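Local coordinates for protein alkaline phosphatase D (Bacillus subtilis, PDB 2YEQ) that hydrolyses phosphate esters, acting as a phosphodiesterase and alkaline phosphatase through an active site that holds iron and calcium, at residues L276-Y281 / D350-Y355; Q285-G290 / D296-P301. All blocks are in the same frame, centred on the assembly; numbering follows the deposited sequence.

In the fold
Both contacts are built on the long loop that follows strand 271-275, and their centres lie about 12 Å apart. Interaction 1 is the deeper one, buried beside the catalytic metals; there the loop start is tied by a paired-charge grip to the turn leading into helix 356-368. Interaction 2, about 25 Å from the centre of the chain, is partly buried and joins later residues of the same loop to the short helix 296-299 through one backbone-to-carboxylate bond, water and close packing of small side chains. Gln285 connects the two, since its amide nitrogen probably donates to Asp350 of interaction 1 while its oxygen binds the sodium ion of interaction 2.

Interaction 1 (L276-Y281 / D350-Y355); sequences LDTRQY and DSWDGY. With PE5 (3,6,9,12,15,18,21,24-octaoxahexacosan-1-ol), chain E.
Arg279 meets Asp350 end-on, each terminal guanidinium nitrogen taking a different carboxylate oxygen. NH1 of Arg279 lies 2.9 Å from OD1 of Asp350 and NH2 of Arg279 also 2.9 Å from OD2 of Asp350; both oxygens use their syn lone pairs. The NH2 bond is the straighter of the two (166°) and runs in the guanidinium plane, whereas OD1 sits tilted from it. With the two flat groups nearly coplanar, the pairing should restrict rotation of both ends. Asp350 presents its carboxylate through a CG anti to the backbone N (chi1 -168°), and the arginine chain bends at chi2 to meet it. OD1 of Asp350 is gripped further by Arg282 and Gln285, so this buried oxygen is well satisfied.

Away from this salt bridge the contact is loose. CG2 of Thr278 approaches the Trp352 indole obliquely, no nearer than 4.3 Å at CZ2 of Trp352, and the polar atoms of this pair are bonded beyond the two segments, OG1 of Thr278 to Gln331 and NE1 of Trp352 to Gln330. Farther along the 3-10 turn a polyether molecule lies against the backbone, its C2 atom 3.2 Å from O of Asp353. Within 276-281, OD1 of Asp277 accepts from N of Arg279 as an Asx turn and from N of Gln280 as the wider Asx motif, shaping the chain around the arginine.

NE of Arg279 forms a salt bridge with the calcium ligand Asp209, and the Arg279 side chain lies about 5 Å from a bound calcium ion. Held between Asp350 and Asp209, Arg279 is consistent with a second-shell residue beside the metal site of this calcineurin-like phosphoesterase.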
ATOM      1  N   LEU A 276       9.759  -0.475  -1.466  1.00 15.93           N
ATOM      2  CA  LEU A 276      10.175   0.260  -2.636  1.00 17.53           C
ATOM      3  C   LEU A 276       9.263   1.460  -2.902  1.00 17.24           C
ATOM      4  O   LEU A 276       8.120   1.581  -2.343  1.00 17.07           O
ATOM      5  CB  LEU A 276      10.157  -0.648  -3.864  1.00 17.37           C
ATOM      6  CG  LEU A 276      10.914  -1.985  -3.756  1.00 17.83           C
ATOM      7  CD1 LEU A 276      10.892  -2.724  -5.111  1.00 15.01           C
ATOM      8  CD2 LEU A 276      12.324  -1.802  -3.233  1.00 16.70           C
ATOM      9  N   ASP A 277       9.778   2.331  -3.770  1.00 17.16           N
ATOM     10  CA  ASP A 277       9.058   3.494  -4.296  1.00 16.08           C
ATOM     11  C   ASP A 277       9.245   3.510  -5.802  1.00 16.61           C
ATOM     12  O   ASP A 277      10.296   3.904  -6.304  1.00 17.05           O
ATOM     13  CB  ASP A 277       9.615   4.747  -3.605  1.00 17.19           C
ATOM     14  CG  ASP A 277       8.917   6.059  -4.041  1.00 15.87           C
ATOM     15  OD1 ASP A 277       8.072   6.053  -4.959  1.00 16.34           O
ATOM     16  OD2 ASP A 277       9.249   7.081  -3.410  1.00 19.55           O
ATOM     17  N   THR A 278       8.226   3.049  -6.519  1.00 15.82           N
ATOM     18  CA  THR A 278       8.287   2.915  -7.953  1.00 17.24           C
ATOM     19  C   THR A 278       7.596   4.073  -8.684  1.00 18.39           C
ATOM     20  O   THR A 278       7.380   3.982  -9.888  1.00 20.99           O
ATOM     21  CB  THR A 278       7.674   1.565  -8.416  1.00 16.25           C
ATOM     22  OG1 THR A 278       6.282   1.483  -8.033  1.00 17.50           O
ATOM     23  CG2 THR A 278       8.482   0.353  -7.809  1.00 15.39           C
ATOM     24  N   ARG A 279       7.219   5.125  -7.948  1.00 18.87           N
ATOM     25  CA  ARG A 279       6.640   6.340  -8.535  1.00 16.91           C
ATOM     26  C   ARG A 279       7.583   7.513  -8.593  1.00 17.24           C
ATOM     27  O   ARG A 279       7.601   8.219  -9.604  1.00 18.55           O
ATOM     28  CB  ARG A 279       5.407   6.822  -7.755  1.00 17.00           C
ATOM     29  CG  ARG A 279       4.179   6.024  -8.019  1.00 17.00           C
ATOM     30  CD  ARG A 279       3.633   6.149  -9.391  1.00 17.09           C
ATOM     31  NE  ARG A 279       2.656   5.095  -9.616  1.00 16.24           N
ATOM     32  CZ  ARG A 279       2.160   4.719 -10.788  1.00 16.54           C
ATOM     33  NH1 ARG A 279       2.488   5.342 -11.938  1.00 18.56           N
ATOM     34  NH2 ARG A 279       1.321   3.700 -10.828  1.00 15.75           N
ATOM     35  N   GLN A 280       8.279   7.786  -7.496  1.00 17.84           N
ATOM     36  CA  GLN A 280       8.947   9.079  -7.316  1.00 19.23           C
ATOM     37  C   GLN A 280      10.126   9.336  -8.308  1.00 20.84           C
ATOM     38  O   GLN A 280      10.498  10.511  -8.572  1.00 18.24           O
ATOM     39  CB  GLN A 280       9.444   9.202  -5.885  1.00 19.71           C
ATOM     40  CG  GLN A 280       9.996  10.583  -5.525  1.00 20.32           C
ATOM     41  CD  GLN A 280      10.353  10.720  -4.072  1.00 19.17           C
ATOM     42  OE1 GLN A 280      10.083   9.821  -3.228  1.00 22.84           O
ATOM     43  NE2 GLN A 280      10.947  11.838  -3.744  1.00 16.33           N
ATOM     44  N   TYR A 281      10.723   8.246  -8.792  1.00 20.03           N
ATOM     45  CA  TYR A 281      11.927   8.302  -9.601  1.00 20.17           C
ATOM     46  C   TYR A 281      11.764   7.684 -10.980  1.00 19.45           C
ATOM     47  O   TYR A 281      12.693   7.744 -11.784  1.00 20.69           O
ATOM     48  CB  TYR A 281      13.077   7.611  -8.888  1.00 20.90           C
ATOM     49  CG  TYR A 281      13.155   7.892  -7.416  1.00 21.86           C
ATOM     50  CD1 TYR A 281      13.654   9.095  -6.928  1.00 20.17           C
ATOM     51  CD2 TYR A 281      12.713   6.941  -6.491  1.00 21.63           C
ATOM     52  CE1 TYR A 281      13.707   9.346  -5.564  1.00 20.29           C
ATOM     53  CE2 TYR A 281      12.768   7.177  -5.149  1.00 20.40           C
ATOM     54  CZ  TYR A 281      13.262   8.376  -4.670  1.00 21.43           C
ATOM     55  OH  TYR A 281      13.311   8.562  -3.292  1.00 22.15           O
ATOM     56  N   ASP A 350       2.143   0.762 -17.363  1.00 17.27           N
ATOM     57  CA  ASP A 350       2.344   1.325 -16.010  1.00 18.56           C
ATOM     58  C   ASP A 350       2.880   0.314 -14.985  1.00 19.94           C
ATOM     59  O   ASP A 350       3.294   0.692 -13.876  1.00 21.34           O
ATOM     60  CB  ASP A 350       1.027   1.917 -15.515  1.00 19.54           C
ATOM     61  CG  ASP A 350       1.197   2.772 -14.272  1.00 20.71           C
ATOM     62  OD1 ASP A 350       2.023   3.728 -14.266  1.00 19.52           O
ATOM     63  OD2 ASP A 350       0.475   2.479 -13.284  1.00 20.47           O
ATOM     64  N   SER A 351       2.903  -0.957 -15.385  1.00 20.20           N
ATOM     65  CA  SER A 351       3.412  -2.071 -14.570  1.00 20.21           C
ATOM     66  C   SER A 351       4.852  -2.417 -14.936  1.00 20.78           C
ATOM     67  O   SER A 351       5.449  -1.757 -15.784  1.00 19.11           O
ATOM     68  CB  SER A 351       2.518  -3.305 -14.772  1.00 21.91           C
ATOM     69  OG  SER A 351       1.175  -3.006 -14.423  1.00 26.24           O
ATOM     70  N   TRP A 352       5.428  -3.441 -14.290  1.00 19.49           N
ATOM     71  CA  TRP A 352       6.808  -3.820 -14.577  1.00 18.30           C
ATOM     72  C   TRP A 352       6.991  -4.308 -16.041  1.00 19.35           C
ATOM     73  O   TRP A 352       8.070  -4.110 -16.607  1.00 21.01           O
ATOM     74  CB  TRP A 352       7.342  -4.877 -13.612  1.00 17.86           C
ATOM     75  CG  TRP A 352       7.658  -4.398 -12.233  1.00 16.87           C
ATOM     76  CD1 TRP A 352       6.754  -4.138 -11.237  1.00 15.97           C
ATOM     77  CD2 TRP A 352       8.930  -4.130 -11.688  1.00 16.25           C
ATOM     78  NE1 TRP A 352       7.393  -3.739 -10.117  1.00 15.93           N
ATOM     79  CE2 TRP A 352       8.734  -3.709 -10.367  1.00 15.95           C
ATOM     80  CE3 TRP A 352      10.238  -4.188 -12.191  1.00 16.99           C
ATOM     81  CZ2 TRP A 352       9.779  -3.391  -9.532  1.00 16.97           C
ATOM     82  CZ3 TRP A 352      11.253  -3.874 -11.379  1.00 16.14           C
ATOM     83  CH2 TRP A 352      11.035  -3.475 -10.054  1.00 17.57           C
ATOM     84  N   ASP A 353       5.955  -4.872 -16.654  1.00 17.52           N
ATOM     85  CA  ASP A 353       6.005  -5.227 -18.075  1.00 19.80           C
ATOM     86  C   ASP A 353       6.296  -3.981 -18.977  1.00 22.70           C
ATOM     87  O   ASP A 353       6.747  -4.138 -20.119  1.00 20.97           O
ATOM     88  CB  ASP A 353       4.693  -5.826 -18.548  1.00 19.33           C
ATOM     89  CG  ASP A 353       4.549  -7.346 -18.249  1.00 22.32           C
ATOM     90  OD1 ASP A 353       5.567  -8.084 -18.205  1.00 22.77           O
ATOM     91  OD2 ASP A 353       3.382  -7.766 -18.080  1.00 20.99           O
ATOM     92  N   GLY A 354       5.992  -2.784 -18.462  1.00 22.86           N
ATOM     93  CA  GLY A 354       6.232  -1.506 -19.168  1.00 21.48           C
ATOM     94  C   GLY A 354       7.667  -1.046 -19.026  1.00 22.73           C
ATOM     95  O   GLY A 354       8.088  -0.089 -19.689  1.00 23.46           O
ATOM     96  N   TYR A 355       8.389  -1.698 -18.108  1.00 19.15           N
ATOM     97  CA  TYR A 355       9.758  -1.390 -17.771  1.00 18.55           C
ATOM     98  C   TYR A 355      10.584  -2.691 -17.785  1.00 20.19           C
ATOM     99  O   TYR A 355      11.241  -3.016 -16.801  1.00 19.61           O
ATOM    100  CB  TYR A 355       9.851  -0.700 -16.401  1.00 19.27           C
ATOM    101  CG  TYR A 355       9.092   0.639 -16.341  1.00 19.76           C
ATOM    102  CD1 TYR A 355       7.703   0.669 -16.316  1.00 18.77           C
ATOM    103  CD2 TYR A 355       9.783   1.864 -16.369  1.00 19.05           C
ATOM    104  CE1 TYR A 355       7.001   1.868 -16.294  1.00 19.42           C
ATOM    105  CE2 TYR A 355       9.087   3.085 -16.310  1.00 21.40           C
ATOM    106  CZ  TYR A 355       7.692   3.076 -16.294  1.00 19.18           C
ATOM    107  OH  TYR A 355       6.958   4.232 -16.276  1.00 18.40           O
TER
HETATM  108  C48 PE5 E 531       9.096 -11.020 -21.011  1.00 46.39           C
HETATM  109  C50 PE5 E 531       9.227  -9.509 -21.210  1.00 53.14           C
HETATM  110  O1  PE5 E 531       8.086  -8.809 -20.675  1.00 47.69           O
HETATM  111  C1  PE5 E 531       7.179  -8.223 -21.624  1.00 43.46           C
HETATM  112  C2  PE5 E 531       7.421  -6.722 -21.821  1.00 41.45           C
HETATM  113  O2  PE5 E 531       8.168  -6.382 -23.014  1.00 42.35           O

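Interaction 2 (Q285-G290 / D296-P301); sequences QANNDG and DESRNP. With NA (sodium ion), chain B.
Glu297 reaches Asn287 with CG anti to its own backbone N (chi1 -169°) and an extended chain beyond, a shape that carries the carboxylate away from helix 296-299 to the opposing backbone. There N of Asn287 donates to OE2 of Glu297 over 2.7 Å, nearly straight at 165° but from above the carboxylate plane. The same oxygen accepts from a water, 3.1 Å from OE2 of Glu297, that also donates to O of Gln285 and accepts from N of Asn288. Directly and through this water, one carboxylate oxygen therefore gathers three successive peptide units.

Packing is closest at Ala286, whose methyl is pressed against the helix backbone: CB of Ala286 stands 3.5 Å from CA of Ser298, tighter than a usual carbon contact. CG of Glu297, from the preceding residue of the helix, also comes within 3.8 Å of CB of Ala286. Ser298 turns its hydroxyl to the backbone N of Ser295. The Asn287 side chain slides past Glu297 in the opposite direction, its amide end lying by the CB atoms of Glu297 and Ser298. With an alanine in its place, loss of this amide is likely to open a gap along the Glu297 chain and leave it less firmly placed.

Behind the contact, OE1 of Gln285 binds the sodium ion at 2.4 Å, alongside four waters and Asp284. N of Asp289 closes back on O of Ala286 at 3.0 Å, across Asn287 and Asn288, both in the left-handed region. The loop is thus a beta turn of the type I'/III' class, held against a short helix by a glutamate and set beside a sodium site.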
ATOM      1  N   GLN A 285       5.837   6.435 -18.618  1.00 19.70           N
ATOM      2  CA  GLN A 285       5.282   5.269 -19.293  1.00 21.90           C
ATOM      3  C   GLN A 285       5.427   5.372 -20.836  1.00 26.05           C
ATOM      4  O   GLN A 285       5.151   6.416 -21.439  1.00 22.82           O
ATOM      5  CB  GLN A 285       3.819   5.049 -18.939  1.00 19.37           C
ATOM      6  CG  GLN A 285       3.544   4.886 -17.429  1.00 19.62           C
ATOM      7  CD  GLN A 285       3.226   6.198 -16.751  1.00 23.24           C
ATOM      8  OE1 GLN A 285       3.511   7.275 -17.318  1.00 18.62           O
ATOM      9  NE2 GLN A 285       2.637   6.143 -15.531  1.00 18.12           N
ATOM     10  N   ALA A 286       5.846   4.264 -21.442  1.00 23.24           N
ATOM     11  CA  ALA A 286       6.018   4.155 -22.885  1.00 23.23           C
ATOM     12  C   ALA A 286       4.705   3.997 -23.577  1.00 23.13           C
ATOM     13  O   ALA A 286       3.697   3.586 -22.967  1.00 22.45           O
ATOM     14  CB  ALA A 286       6.913   2.953 -23.215  1.00 22.77           C
ATOM     15  N   ASN A 287       4.706   4.334 -24.872  1.00 23.09           N
ATOM     16  CA  ASN A 287       3.581   4.118 -25.771  1.00 22.47           C
ATOM     17  C   ASN A 287       2.310   4.796 -25.351  1.00 22.06           C
ATOM     18  O   ASN A 287       1.205   4.257 -25.582  1.00 21.06           O
ATOM     19  CB  ASN A 287       3.300   2.610 -25.997  1.00 26.08           C
ATOM     20  CG  ASN A 287       4.543   1.805 -26.385  1.00 31.64           C
ATOM     21  OD1 ASN A 287       4.730   0.643 -25.944  1.00 33.40           O
ATOM     22  ND2 ASN A 287       5.384   2.390 -27.222  1.00 27.44           N
ATOM     23  N   ASN A 288       2.439   5.997 -24.775  1.00 24.24           N
ATOM     24  CA  ASN A 288       1.284   6.756 -24.283  1.00 24.77           C
ATOM     25  C   ASN A 288       0.504   6.058 -23.163  1.00 23.43           C
ATOM     26  O   ASN A 288      -0.685   6.352 -22.950  1.00 21.74           O
ATOM     27  CB  ASN A 288       0.317   7.102 -25.432  1.00 28.91           C
ATOM     28  CG  ASN A 288       0.873   8.169 -26.359  1.00 35.83           C
ATOM     29  OD1 ASN A 288       0.740   8.063 -27.563  1.00 42.20           O
ATOM     30  ND2 ASN A 288       1.495   9.192 -25.797  1.00 35.11           N
ATOM     31  N   ASP A 289       1.161   5.140 -22.450  1.00 23.11           N
ATOM     32  CA  ASP A 289       0.533   4.482 -21.297  1.00 24.09           C
ATOM     33  C   ASP A 289      -0.594   3.545 -21.745  1.00 24.21           C
ATOM     34  O   ASP A 289      -0.769   3.259 -22.936  1.00 25.21           O
ATOM     35  CB  ASP A 289       0.008   5.544 -20.286  1.00 26.44           C
ATOM     36  CG  ASP A 289       0.063   5.071 -18.807  1.00 29.77           C
ATOM     37  OD1 ASP A 289       0.177   3.833 -18.544  1.00 28.07           O
ATOM     38  OD2 ASP A 289      -0.010   5.947 -17.914  1.00 27.40           O
ATOM     39  N   GLY A 290      -1.362   3.045 -20.788  1.00 23.14           N
ATOM     40  CA  GLY A 290      -2.427   2.114 -21.102  1.00 23.45           C
ATOM     41  C   GLY A 290      -1.858   0.717 -21.353  1.00 21.33           C
ATOM     42  O   GLY A 290      -0.755   0.379 -20.913  1.00 20.10           O
ATOM     43  N   ASP A 296      10.090  -0.533 -29.212  1.00 31.53           N
ATOM     44  CA  ASP A 296      11.448  -0.109 -28.932  1.00 33.22           C
ATOM     45  C   ASP A 296      11.457   0.888 -27.782  1.00 28.09           C
ATOM     46  O   ASP A 296      12.384   0.912 -26.984  1.00 29.69           O
ATOM     47  CB  ASP A 296      12.089   0.508 -30.178  1.00 41.84           C
ATOM     48  CG  ASP A 296      12.270  -0.513 -31.304  1.00 48.76           C
ATOM     49  OD1 ASP A 296      12.921  -1.557 -31.078  1.00 51.61           O
ATOM     50  OD2 ASP A 296      11.727  -0.281 -32.402  1.00 62.21           O
ATOM     51  N   GLU A 297      10.431   1.720 -27.718  1.00 26.96           N
ATOM     52  CA  GLU A 297      10.274   2.657 -26.620  1.00 29.88           C
ATOM     53  C   GLU A 297      10.187   1.926 -25.256  1.00 25.99           C
ATOM     54  O   GLU A 297      10.955   2.205 -24.330  1.00 27.01           O
ATOM     55  CB  GLU A 297       9.020   3.491 -26.884  1.00 33.51           C
ATOM     56  CG  GLU A 297       8.817   4.695 -25.987  1.00 42.35           C
ATOM     57  CD  GLU A 297       7.688   5.611 -26.507  1.00 42.33           C
ATOM     58  OE1 GLU A 297       7.770   6.094 -27.661  1.00 47.44           O
ATOM     59  OE2 GLU A 297       6.731   5.866 -25.763  1.00 38.70           O
ATOM     60  N   SER A 298       9.252   0.990 -25.126  1.00 26.21           N
ATOM     61  CA  SER A 298       9.096   0.292 -23.843  1.00 26.80           C
ATOM     62  C   SER A 298      10.322  -0.544 -23.525  1.00 28.58           C
ATOM     63  O   SER A 298      10.744  -0.612 -22.361  1.00 24.54           O
ATOM     64  CB  SER A 298       7.832  -0.558 -23.798  1.00 27.66           C
ATOM     65  OG  SER A 298       7.926  -1.669 -24.658  1.00 24.21           O
ATOM     66  N   ARG A 299      10.933  -1.127 -24.560  1.00 28.91           N
ATOM     67  CA  ARG A 299      12.108  -2.002 -24.372  1.00 30.14           C
ATOM     68  C   ARG A 299      13.422  -1.246 -24.184  1.00 31.34           C
ATOM     69  O   ARG A 299      14.424  -1.870 -23.876  1.00 30.46           O
ATOM     70  CB  ARG A 299      12.244  -3.006 -25.538  1.00 33.99           C
ATOM     71  CG  ARG A 299      11.135  -4.081 -25.605  1.00 35.87           C
ATOM     72  CD  ARG A 299      11.366  -5.100 -26.749  1.00 44.56           C
ATOM     73  NE  ARG A 299      11.383  -4.444 -28.067  1.00 53.42           N
ATOM     74  CZ  ARG A 299      10.461  -4.564 -29.030  1.00 56.78           C
ATOM     75  NH1 ARG A 299       9.401  -5.356 -28.889  1.00 61.86           N
ATOM     76  NH2 ARG A 299      10.608  -3.883 -30.167  1.00 55.36           N
ATOM     77  N   ASN A 300      13.436   0.082 -24.341  1.00 29.53           N
ATOM     78  CA  ASN A 300      14.674   0.873 -24.155  1.00 27.16           C
ATOM     79  C   ASN A 300      15.350   0.505 -22.835  1.00 28.54           C
ATOM     80  O   ASN A 300      14.739   0.635 -21.775  1.00 25.23           O
ATOM     81  CB  ASN A 300      14.329   2.374 -24.189  1.00 27.56           C
ATOM     82  CG  ASN A 300      15.522   3.293 -23.982  1.00 26.98           C
ATOM     83  OD1 ASN A 300      16.590   2.892 -23.551  1.00 25.86           O
ATOM     84  ND2 ASN A 300      15.319   4.583 -24.302  1.00 29.83           N
ATOM     85  N   PRO A 301      16.620   0.091 -22.882  1.00 26.83           N
ATOM     86  CA  PRO A 301      17.294  -0.401 -21.690  1.00 25.73           C
ATOM     87  C   PRO A 301      17.688   0.659 -20.699  1.00 26.17           C
ATOM     88  O   PRO A 301      17.991   0.333 -19.548  1.00 24.40           O
ATOM     89  CB  PRO A 301      18.577  -1.066 -22.248  1.00 29.09           C
ATOM     90  CG  PRO A 301      18.756  -0.489 -23.579  1.00 30.03           C
ATOM     91  CD  PRO A 301      17.385  -0.237 -24.099  1.00 29.72           C
TER
HETATM   92 NA    NA B 577       2.943   9.344 -18.402  1.00 13.87          NA
HETATM   93  O   HOH W   1       4.735   7.608 -24.231  1.00 43.05           O
HETATM   94  O   HOH W   2       3.078   8.259 -20.465  1.00 31.17           O
HETATM   95  O   HOH W   3       0.780   8.547 -18.105  1.00 28.25           O
HETATM   96  O   HOH W   4       2.185  11.319 -19.270  1.00 26.69           O
HETATM   97  O   HOH W   5       2.698  10.276 -16.363  1.00 16.94           O